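Local coordinates for centrosomal protein of 192 kDa (Homo sapiens, PDB 6FVI) that serves, as a whole protein, as a centrosomal scaffold activating AURKA and PLK1, required for centrosome maturation and bipolar spindle assembly; this part is its PapD-like domain 7, at residues D52-K66 / G109-L122. Numbering follows the deposited sequence. Where two conformers were deposited one is given.
Sequences DVKWHLSSLAPPYVK and GDYAQFWDVECHPL
V53-S59 and Y64-K66 pair antiparallel with the single long strand G109-P121 in two ladders, V53/P121 to S59/W115 and Y64/A112 to K66/D110, whose register shifts by two residues where the short loop L60-P63 interrupts the first strand. Q113 spans that break: with CG anti to the backbone N (chi1 -167°) and the chain extended, its NE2 gives A61 O a straight hydrogen bond of 2.9 Å in the plane of its own amide. The other amide atom, Q113 OE1, takes a weak hydrogen bond from W115 NE1. The W115 indole lies under S59, whose CB sits over the centre of the six-membered ring, 3.8 Å from its centroid, while L57 CB meets the ring edge; F133 stacks on the same indole from strand 129-139. With an alanine here, the space beneath S59 and beside F133 would probably open and Q113 OE1 would lose its indole donor. On this inner face L57 CD2 presses tightly on V117 CG2 (3.4 Å), and V65 CG1 stands over the centre of the Y111 ring, 3.8 Å from its centroid; Y111 OH bonds to G107 and Y79. The other face is more polar. A water donates to S58 OG, which lies 3.0 Å from D116 OD1. K54 CB covers one face of the H120 imidazole, and A112 CB lies under the Y64 ring, 3.4 Å from Y64 CZ. K66 NZ and D110 OD2 form a long salt bridge at 4.0 Å, bridged by a water. One face thus packs mainly apolar and aromatic groups into the immunoglobulin-like β-sandwich, the other mixes rings and aliphatic carbons with polar, water-linked groups, and the Q113 amide appears to replace a backbone donor for A61 O, beside the remaining L60 N to F114 O bond.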
ATOM      1  N   ASP A  52      19.513   5.581   5.740  1.00 12.05           N
ATOM      2  CA  ASP A  52      19.097   4.496   4.896  0.60 10.84           C
ATOM      3  C   ASP A  52      17.961   3.714   5.553  1.00  9.52           C
ATOM      4  O   ASP A  52      18.031   3.458   6.752  1.00 11.74           O
ATOM      5  CB  ASP A  52      20.313   3.623   4.760  0.60 11.96           C
ATOM      6  CG  ASP A  52      20.323   2.858   3.541  0.60 12.06           C
ATOM      7  OD1 ASP A  52      19.366   2.957   2.739  0.60 11.07           O
ATOM      8  OD2 ASP A  52      21.315   2.124   3.397  0.60 15.75           O
ATOM      9  N   VAL A  53      16.904   3.370   4.797  1.00  8.50           N
ATOM     10  CA  VAL A  53      15.723   2.750   5.345  1.00  8.29           C
ATOM     11  C   VAL A  53      15.498   1.373   4.764  1.00  7.97           C
ATOM     12  O   VAL A  53      15.454   1.192   3.541  1.00 10.47           O
ATOM     13  CB  VAL A  53      14.526   3.666   5.093  1.00  9.46           C
ATOM     14  CG1 VAL A  53      13.195   2.965   5.312  1.00 11.12           C
ATOM     15  CG2 VAL A  53      14.619   4.902   5.978  1.00 10.57           C
ATOM     16  N   LYS A  54      15.294   0.398   5.638  1.00  7.41           N
ATOM     17  CA  LYS A  54      14.866  -0.949   5.250  0.50  8.07           C
ATOM     18  C   LYS A  54      13.358  -0.959   5.143  1.00  7.99           C
ATOM     19  O   LYS A  54      12.691  -0.548   6.085  1.00  9.70           O
ATOM     20  CB  LYS A  54      15.257  -1.975   6.316  0.50 10.14           C
ATOM     21  CG  LYS A  54      14.524  -3.319   6.164  0.50 12.22           C
ATOM     22  CD  LYS A  54      15.027  -4.098   4.981  0.50 11.65           C
ATOM     23  CE  LYS A  54      13.998  -5.092   4.451  0.50 16.47           C
ATOM     24  NZ  LYS A  54      13.885  -6.209   5.421  0.50 16.02           N
ATOM     25  N   TRP A  55      12.823  -1.472   4.040  1.00  7.97           N
ATOM     26  CA  TRP A  55      11.385  -1.507   3.840  1.00  8.14           C
ATOM     27  C   TRP A  55      10.944  -2.853   3.314  1.00  7.73           C
ATOM     28  O   TRP A  55      11.702  -3.564   2.651  1.00  8.28           O
ATOM     29  CB  TRP A  55      10.946  -0.363   2.898  1.00  8.62           C
ATOM     30  CG  TRP A  55      11.513  -0.465   1.514  1.00  7.72           C
ATOM     31  CD1 TRP A  55      12.688   0.056   1.085  1.00  8.08           C
ATOM     32  CD2 TRP A  55      10.937  -1.129   0.389  1.00  8.08           C
ATOM     33  NE1 TRP A  55      12.897  -0.266  -0.228  1.00  8.19           N
ATOM     34  CE2 TRP A  55      11.831  -0.982  -0.683  1.00  7.97           C
ATOM     35  CE3 TRP A  55       9.723  -1.816   0.163  1.00  9.43           C
ATOM     36  CZ2 TRP A  55      11.565  -1.496  -1.953  1.00  9.29           C
ATOM     37  CZ3 TRP A  55       9.472  -2.307  -1.104  1.00 10.67           C
ATOM     38  CH2 TRP A  55      10.388  -2.157  -2.132  1.00 10.56           C
ATOM     39  N   HIS A  56       9.674  -3.171   3.569  1.00  7.99           N
ATOM     40  CA  HIS A  56       9.073  -4.400   3.119  1.00  8.46           C
ATOM     41  C   HIS A  56       7.585  -4.193   2.967  1.00  8.28           C
ATOM     42  O   HIS A  56       6.954  -3.608   3.852  1.00 11.17           O
ATOM     43  CB  HIS A  56       9.347  -5.504   4.154  1.00 11.19           C
ATOM     44  CG  HIS A  56       8.601  -6.770   3.907  1.00 12.47           C
ATOM     45  ND1 HIS A  56       8.853  -7.647   2.879  1.00 16.81           N
ATOM     46  CD2 HIS A  56       7.499  -7.247   4.532  1.00 16.00           C
ATOM     47  CE1 HIS A  56       8.023  -8.671   2.961  1.00 15.93           C
ATOM     48  NE2 HIS A  56       7.169  -8.439   3.933  1.00 19.79           N
ATOM     49  N   LEU A  57       7.022  -4.684   1.880  1.00  8.34           N
ATOM     50  CA  LEU A  57       5.575  -4.635   1.613  1.00  9.94           C
ATOM     51  C   LEU A  57       4.942  -5.925   1.919  1.00 10.18           C
ATOM     52  O   LEU A  57       5.484  -6.957   1.543  1.00 14.40           O
ATOM     53  CB  LEU A  57       5.249  -4.546   0.096  1.00 14.25           C
ATOM     54  CG  LEU A  57       5.962  -3.456  -0.631  1.00 15.12           C
ATOM     55  CD1 LEU A  57       5.653  -3.305  -2.067  1.00 14.80           C
ATOM     56  CD2 LEU A  57       5.729  -2.102   0.050  1.00 17.24           C
ATOM     57  N   SER A  58       3.761  -5.865   2.509  1.00 11.12           N
ATOM     58  CA  SER A  58       3.028  -7.076   2.713  0.50 14.84           C
ATOM     59  C   SER A  58       1.555  -6.836   2.608  1.00 12.42           C
ATOM     60  O   SER A  58       1.044  -5.774   2.875  1.00 14.06           O
ATOM     61  CB  SER A  58       3.370  -7.687   4.056  0.50 19.03           C
ATOM     62  OG  SER A  58       2.905  -6.845   5.078  0.50 21.05           O
ATOM     63  N   SER A  59       0.870  -7.859   2.128  1.00 13.07           N
ATOM     64  CA  SER A  59      -0.573  -7.781   2.043  1.00 11.60           C
ATOM     65  C   SER A  59      -1.132  -8.118   3.398  1.00 12.43           C
ATOM     66  O   SER A  59      -0.623  -8.981   4.114  1.00 16.56           O
ATOM     67  CB  SER A  59      -1.140  -8.713   1.001  1.00 14.88           C
ATOM     68  OG  SER A  59      -0.693 -10.043   1.197  1.00 20.14           O
ATOM     69  N   LEU A  60      -2.241  -7.496   3.723  0.70 11.51           N
ATOM     70  CA  LEU A  60      -2.816  -7.727   5.039  0.70 13.50           C
ATOM     71  C   LEU A  60      -3.748  -8.926   5.105  0.70 12.22           C
ATOM     72  O   LEU A  60      -3.972  -9.478   6.169  0.70 14.88           O
ATOM     73  CB  LEU A  60      -3.415  -6.433   5.567  0.70 19.23           C
ATOM     74  CG  LEU A  60      -2.334  -5.324   5.631  0.70 21.14           C
ATOM     75  CD1 LEU A  60      -2.982  -4.042   6.103  0.70 25.72           C
ATOM     76  CD2 LEU A  60      -1.109  -5.693   6.476  0.70 24.94           C
ATOM     77  N   ALA A  61      -4.294  -9.299   3.955  1.00 10.95           N
ATOM     78  CA  ALA A  61      -5.156 -10.477   3.792  1.00 10.70           C
ATOM     79  C   ALA A  61      -5.278 -10.670   2.294  1.00  9.98           C
ATOM     80  O   ALA A  61      -4.973  -9.751   1.521  1.00  9.60           O
ATOM     81  CB  ALA A  61      -6.517 -10.245   4.400  1.00 12.42           C
ATOM     82  N   PRO A  62      -5.785 -11.823   1.866  1.00 10.80           N
ATOM     83  CA  PRO A  62      -5.940 -12.055   0.425  1.00 10.41           C
ATOM     84  C   PRO A  62      -6.913 -11.057  -0.187  1.00  8.76           C
ATOM     85  O   PRO A  62      -7.701 -10.427   0.510  1.00  9.08           O
ATOM     86  CB  PRO A  62      -6.480 -13.489   0.349  1.00 12.46           C
ATOM     87  CG  PRO A  62      -5.918 -14.126   1.584  1.00 16.45           C
ATOM     88  CD  PRO A  62      -6.059 -13.052   2.631  1.00 14.55           C
ATOM     89  N   PRO A  63      -6.902 -10.922  -1.499  1.00  7.87           N
ATOM     90  CA  PRO A  63      -7.874 -10.018  -2.123  1.00  7.15           C
ATOM     91  C   PRO A  63      -9.284 -10.385  -1.760  1.00  6.67           C
ATOM     92  O   PRO A  63      -9.615 -11.573  -1.662  1.00  7.90           O
ATOM     93  CB  PRO A  63      -7.634 -10.241  -3.631  1.00  8.00           C
ATOM     94  CG  PRO A  63      -6.261 -10.827  -3.726  1.00  9.94           C
ATOM     95  CD  PRO A  63      -6.114 -11.654  -2.509  1.00  9.09           C
ATOM     96  N   TYR A  64     -10.115  -9.377  -1.604  1.00  6.43           N
ATOM     97  CA  TYR A  64     -11.530  -9.560  -1.418  1.00  6.56           C
ATOM     98  C   TYR A  64     -12.249  -9.123  -2.666  1.00  6.50           C
ATOM     99  O   TYR A  64     -11.861  -8.145  -3.327  1.00  7.25           O
ATOM    100  CB  TYR A  64     -12.047  -8.847  -0.143  1.00  7.46           C
ATOM    101  CG  TYR A  64     -11.860  -7.359  -0.103  1.00  7.65           C
ATOM    102  CD1 TYR A  64     -10.646  -6.798   0.303  1.00  7.82           C
ATOM    103  CD2 TYR A  64     -12.881  -6.495  -0.430  1.00  8.24           C
ATOM    104  CE1 TYR A  64     -10.477  -5.432   0.369  1.00  8.25           C
ATOM    105  CE2 TYR A  64     -12.732  -5.129  -0.378  1.00  8.69           C
ATOM    106  CZ  TYR A  64     -11.515  -4.598   0.043  1.00  8.68           C
ATOM    107  OH  TYR A  64     -11.325  -3.241   0.104  1.00 10.17           O
ATOM    108  N   VAL A  65     -13.282  -9.884  -3.056  1.00  6.42           N
ATOM    109  CA  VAL A  65     -13.836  -9.782  -4.387  1.00  6.66           C
ATOM    110  C   VAL A  65     -15.352  -9.809  -4.318  1.00  7.32           C
ATOM    111  O   VAL A  65     -15.948 -10.697  -3.699  1.00  7.85           O
ATOM    112  CB  VAL A  65     -13.326 -10.914  -5.291  1.00  7.42           C
ATOM    113  CG1 VAL A  65     -13.642 -10.605  -6.746  1.00  8.36           C
ATOM    114  CG2 VAL A  65     -11.833 -11.120  -5.094  1.00  8.04           C
ATOM    115  N   LYS A  66     -15.979  -8.866  -5.000  0.50  9.18           N
ATOM    116  CA  LYS A  66     -17.433  -8.802  -5.020  0.50 10.32           C
ATOM    117  C   LYS A  66     -17.877  -8.940  -6.463  0.50 10.35           C
ATOM    118  O   LYS A  66     -17.130  -8.706  -7.423  0.50 10.06           O
ATOM    119  CB  LYS A  66     -17.937  -7.503  -4.371  0.50 13.82           C
ATOM    120  CG  LYS A  66     -17.630  -6.229  -5.130  0.50 13.78           C
ATOM    121  CD  LYS A  66     -18.059  -4.957  -4.409  0.50 18.73           C
ATOM    122  CE  LYS A  66     -17.277  -3.779  -4.977  0.50 22.97           C
ATOM    123  NZ  LYS A  66     -17.187  -2.587  -4.087  0.50 29.04           N
ATOM    124  N   GLY A 109     -15.132  -9.934 -11.544  0.50 13.68           N
ATOM    125  CA  GLY A 109     -15.295  -9.546 -10.204  0.50 12.64           C
ATOM    126  C   GLY A 109     -14.676  -8.206 -10.021  0.50 10.29           C
ATOM    127  O   GLY A 109     -13.904  -7.732 -10.864  0.50 11.05           O
ATOM    128  N   ASP A 110     -14.998  -7.628  -8.867  1.00  9.84           N
ATOM    129  CA  ASP A 110     -14.445  -6.352  -8.461  1.00  8.89           C
ATOM    130  C   ASP A 110     -13.553  -6.636  -7.260  1.00  7.59           C
ATOM    131  O   ASP A 110     -14.032  -7.043  -6.204  1.00  8.26           O
ATOM    132  CB  ASP A 110     -15.563  -5.387  -8.134  1.00 11.46           C
ATOM    133  CG  ASP A 110     -15.093  -3.982  -7.967  1.00 14.44           C
ATOM    134  OD1 ASP A 110     -13.879  -3.750  -7.991  1.00 18.09           O
ATOM    135  OD2 ASP A 110     -15.964  -3.102  -7.814  1.00 21.33           O
ATOM    136  N   TYR A 111     -12.249  -6.483  -7.483  1.00  7.32           N
ATOM    137  CA  TYR A 111     -11.201  -6.936  -6.574  1.00  6.85           C
ATOM    138  C   TYR A 111     -10.611  -5.784  -5.775  1.00  6.81           C
ATOM    139  O   TYR A 111     -10.442  -4.681  -6.318  1.00  7.90           O
ATOM    140  CB  TYR A 111     -10.040  -7.514  -7.401  1.00  7.01           C
ATOM    141  CG  TYR A 111     -10.351  -8.771  -8.174  1.00  7.40           C
ATOM    142  CD1 TYR A 111     -11.184  -8.763  -9.294  1.00  8.61           C
ATOM    143  CD2 TYR A 111      -9.776  -9.973  -7.811  1.00  7.97           C
ATOM    144  CE1 TYR A 111     -11.424  -9.910 -10.008  1.00  9.49           C
ATOM    145  CE2 TYR A 111     -10.007 -11.125  -8.549  1.00  9.04           C
ATOM    146  CZ  TYR A 111     -10.845 -11.086  -9.646  1.00  9.60           C
ATOM    147  OH  TYR A 111     -11.045 -12.239 -10.344  1.00 11.63           O
ATOM    148  N   ALA A 112     -10.201  -6.061  -4.549  1.00  6.12           N
ATOM    149  CA  ALA A 112      -9.455  -5.072  -3.796  1.00  6.54           C
ATOM    150  C   ALA A 112      -8.593  -5.792  -2.784  1.00  6.53           C
ATOM    151  O   ALA A 112      -8.808  -6.957  -2.460  1.00  6.68           O
ATOM    152  CB  ALA A 112     -10.378  -4.060  -3.135  1.00  7.69           C
ATOM    153  N   GLN A 113      -7.608  -5.068  -2.249  1.00  6.63           N
ATOM    154  CA  GLN A 113      -6.714  -5.654  -1.273  1.00  6.90           C
ATOM    155  C   GLN A 113      -6.003  -4.539  -0.517  1.00  7.27           C
ATOM    156  O   GLN A 113      -5.582  -3.545  -1.116  1.00  8.25           O
ATOM    157  CB  GLN A 113      -5.689  -6.568  -1.946  1.00  7.20           C
ATOM    158  CG  GLN A 113      -4.922  -7.448  -0.978  1.00  7.80           C
ATOM    159  CD  GLN A 113      -4.009  -8.405  -1.707  1.00  7.96           C
ATOM    160  OE1 GLN A 113      -3.553  -8.134  -2.823  1.00  8.39           O
ATOM    161  NE2 GLN A 113      -3.717  -9.511  -1.059  1.00  8.79           N
ATOM    162  N   PHE A 114      -5.841  -4.742   0.787  1.00  7.55           N
ATOM    163  CA  PHE A 114      -5.082  -3.843   1.629  1.00  7.73           C
ATOM    164  C   PHE A 114      -3.664  -4.333   1.820  1.00  8.39           C
ATOM    165  O   PHE A 114      -3.444  -5.526   2.017  1.00  8.97           O
ATOM    166  CB  PHE A 114      -5.757  -3.704   3.004  1.00  8.34           C
ATOM    167  CG  PHE A 114      -7.080  -2.985   2.950  1.00  8.83           C
ATOM    168  CD1 PHE A 114      -7.110  -1.591   2.773  1.00 10.83           C
ATOM    169  CD2 PHE A 114      -8.279  -3.665   3.017  1.00  9.36           C
ATOM    170  CE1 PHE A 114      -8.323  -0.915   2.700  1.00 12.39           C
ATOM    171  CE2 PHE A 114      -9.475  -2.981   2.978  1.00 11.05           C
ATOM    172  CZ  PHE A 114      -9.507  -1.617   2.833  1.00 12.50           C
ATOM    173  N   TRP A 115      -2.722  -3.390   1.779  1.00  8.02           N
ATOM    174  CA  TRP A 115      -1.294  -3.655   1.933  1.00  8.05           C
ATOM    175  C   TRP A 115      -0.687  -2.658   2.913  1.00  8.63           C
ATOM    176  O   TRP A 115      -1.237  -1.575   3.159  1.00  9.58           O
ATOM    177  CB  TRP A 115      -0.604  -3.475   0.572  1.00  8.47           C
ATOM    178  CG  TRP A 115      -0.897  -4.515  -0.437  1.00  8.72           C
ATOM    179  CD1 TRP A 115      -2.064  -4.728  -1.102  1.00  9.65           C
ATOM    180  CD2 TRP A 115       0.021  -5.507  -0.919  1.00  9.53           C
ATOM    181  NE1 TRP A 115      -1.938  -5.800  -1.946  1.00  9.83           N
ATOM    182  CE2 TRP A 115      -0.668  -6.291  -1.864  1.00 10.11           C
ATOM    183  CE3 TRP A 115       1.348  -5.810  -0.649  1.00 11.50           C
ATOM    184  CZ2 TRP A 115      -0.069  -7.357  -2.548  1.00 12.62           C
ATOM    185  CZ3 TRP A 115       1.939  -6.861  -1.320  1.00 14.12           C
ATOM    186  CH2 TRP A 115       1.228  -7.625  -2.256  1.00 15.22           C
ATOM    187  N   ASP A 116       0.448  -3.038   3.458  1.00  9.16           N
ATOM    188  CA  ASP A 116       1.239  -2.030   4.103  0.50  9.58           C
ATOM    189  C   ASP A 116       2.679  -2.130   3.770  1.00  8.91           C
ATOM    190  O   ASP A 116       3.187  -3.123   3.264  1.00 11.64           O
ATOM    191  CB  ASP A 116       1.044  -1.991   5.600  0.50 11.39           C
ATOM    192  CG  ASP A 116       1.650  -3.137   6.322  0.50 16.70           C
ATOM    193  OD1 ASP A 116       2.307  -3.984   5.719  0.50 21.18           O
ATOM    194  OD2 ASP A 116       1.490  -3.160   7.557  0.50 23.07           O
ATOM    195  N   VAL A 117       3.341  -1.009   3.974  1.00  9.36           N
ATOM    196  CA  VAL A 117       4.788  -0.917   3.926  1.00  8.95           C
ATOM    197  C   VAL A 117       5.272  -0.769   5.341  1.00  8.50           C
ATOM    198  O   VAL A 117       4.801   0.091   6.066  1.00 11.78           O
ATOM    199  CB  VAL A 117       5.240   0.312   3.153  1.00 11.91           C
ATOM    200  CG1 VAL A 117       6.751   0.247   2.948  1.00 14.53           C
ATOM    201  CG2 VAL A 117       4.477   0.481   1.849  1.00 17.08           C
ATOM    202  N   GLU A 118       6.220  -1.603   5.704  0.50  9.16           N
ATOM    203  CA  GLU A 118       6.848  -1.559   6.996  0.50 10.19           C
ATOM    204  C   GLU A 118       8.242  -1.042   6.776  0.50  8.80           C
ATOM    205  O   GLU A 118       8.941  -1.590   5.924  0.50 10.87           O
ATOM    206  CB  GLU A 118       6.860  -2.977   7.568  0.50 13.97           C
ATOM    207  CG  GLU A 118       5.476  -3.400   8.056  0.50 18.69           C
ATOM    208  CD  GLU A 118       5.441  -4.814   8.618  0.50 26.53           C
ATOM    209  OE1 GLU A 118       5.377  -4.953   9.855  0.50 37.15           O
ATOM    210  OE2 GLU A 118       5.474  -5.784   7.830  0.50 31.33           O
ATOM    211  N   CYS A 119       8.686  -0.020   7.511  1.00  9.87           N
ATOM    212  CA  CYS A 119      10.043   0.365   7.348  0.50  8.92           C
ATOM    213  C   CYS A 119      10.652   0.880   8.613  1.00  9.40           C
ATOM    214  O   CYS A 119       9.994   1.160   9.614  1.00 11.45           O
ATOM    215  CB  CYS A 119      10.210   1.328   6.165  0.50 10.05           C
ATOM    216  SG  CYS A 119       9.535   2.955   6.509  0.50 12.03           S
ATOM    217  N   HIS A 120      11.975   0.926   8.600  1.00  8.87           N
ATOM    218  CA  HIS A 120      12.728   1.437   9.719  1.00  9.20           C
ATOM    219  C   HIS A 120      14.087   1.850   9.219  1.00  8.91           C
ATOM    220  O   HIS A 120      14.581   1.297   8.234  1.00  9.58           O
ATOM    221  CB  HIS A 120      12.865   0.411  10.857  1.00 10.18           C
ATOM    222  CG  HIS A 120      13.448  -0.900  10.434  1.00 11.17           C
ATOM    223  ND1 HIS A 120      12.681  -1.997  10.102  1.00 15.57           N
ATOM    224  CD2 HIS A 120      14.736  -1.273  10.277  1.00 12.22           C
ATOM    225  CE1 HIS A 120      13.479  -2.994   9.755  1.00 18.14           C
ATOM    226  NE2 HIS A 120      14.729  -2.593   9.888  1.00 15.77           N
ATOM    227  N   PRO A 121      14.770   2.747   9.924  1.00  9.08           N
ATOM    228  CA  PRO A 121      16.153   3.032   9.565  1.00  9.52           C
ATOM    229  C   PRO A 121      16.987   1.770   9.740  1.00  9.69           C
ATOM    230  O   PRO A 121      16.820   1.041  10.714  1.00 10.75           O
ATOM    231  CB  PRO A 121      16.567   4.127  10.564  1.00 10.60           C
ATOM    232  CG  PRO A 121      15.278   4.695  11.070  1.00 11.90           C
ATOM    233  CD  PRO A 121      14.348   3.518  11.106  1.00 10.04           C
ATOM    234  N   LEU A 122      17.891   1.517   8.803  1.00 10.83           N
ATOM    235  CA  LEU A 122      18.690   0.318   8.825  1.00 11.93           C
ATOM    236  C   LEU A 122      19.334   0.090  10.168  1.00 13.12           C
ATOM    237  O   LEU A 122      19.352  -1.051  10.663  1.00 16.42           O
ATOM    238  CB  LEU A 122      19.775   0.404   7.743  1.00 12.81           C
ATOM    239  CG  LEU A 122      20.707  -0.778   7.642  1.00 15.33           C
ATOM    240  CD1 LEU A 122      20.001  -2.089   7.295  1.00 18.41           C
ATOM    241  CD2 LEU A 122      21.738  -0.442   6.600  1.00 17.34           C
TER
HETATM  242  O   HOH W   1      11.087  -3.156   7.196  1.00 32.29           O
HETATM  243  O   HOH W   2       4.982  -4.971   5.466  1.00 29.20           O
HETATM  244  O   HOH W   3      -6.930  -7.242   1.808  1.00 11.50           O
HETATM  245  O   HOH W   4     -13.647  -5.855  -3.739  1.00 11.78           O
HETATM  246  O   HOH W   5     -15.899  -1.192  -6.083  1.00 37.69           O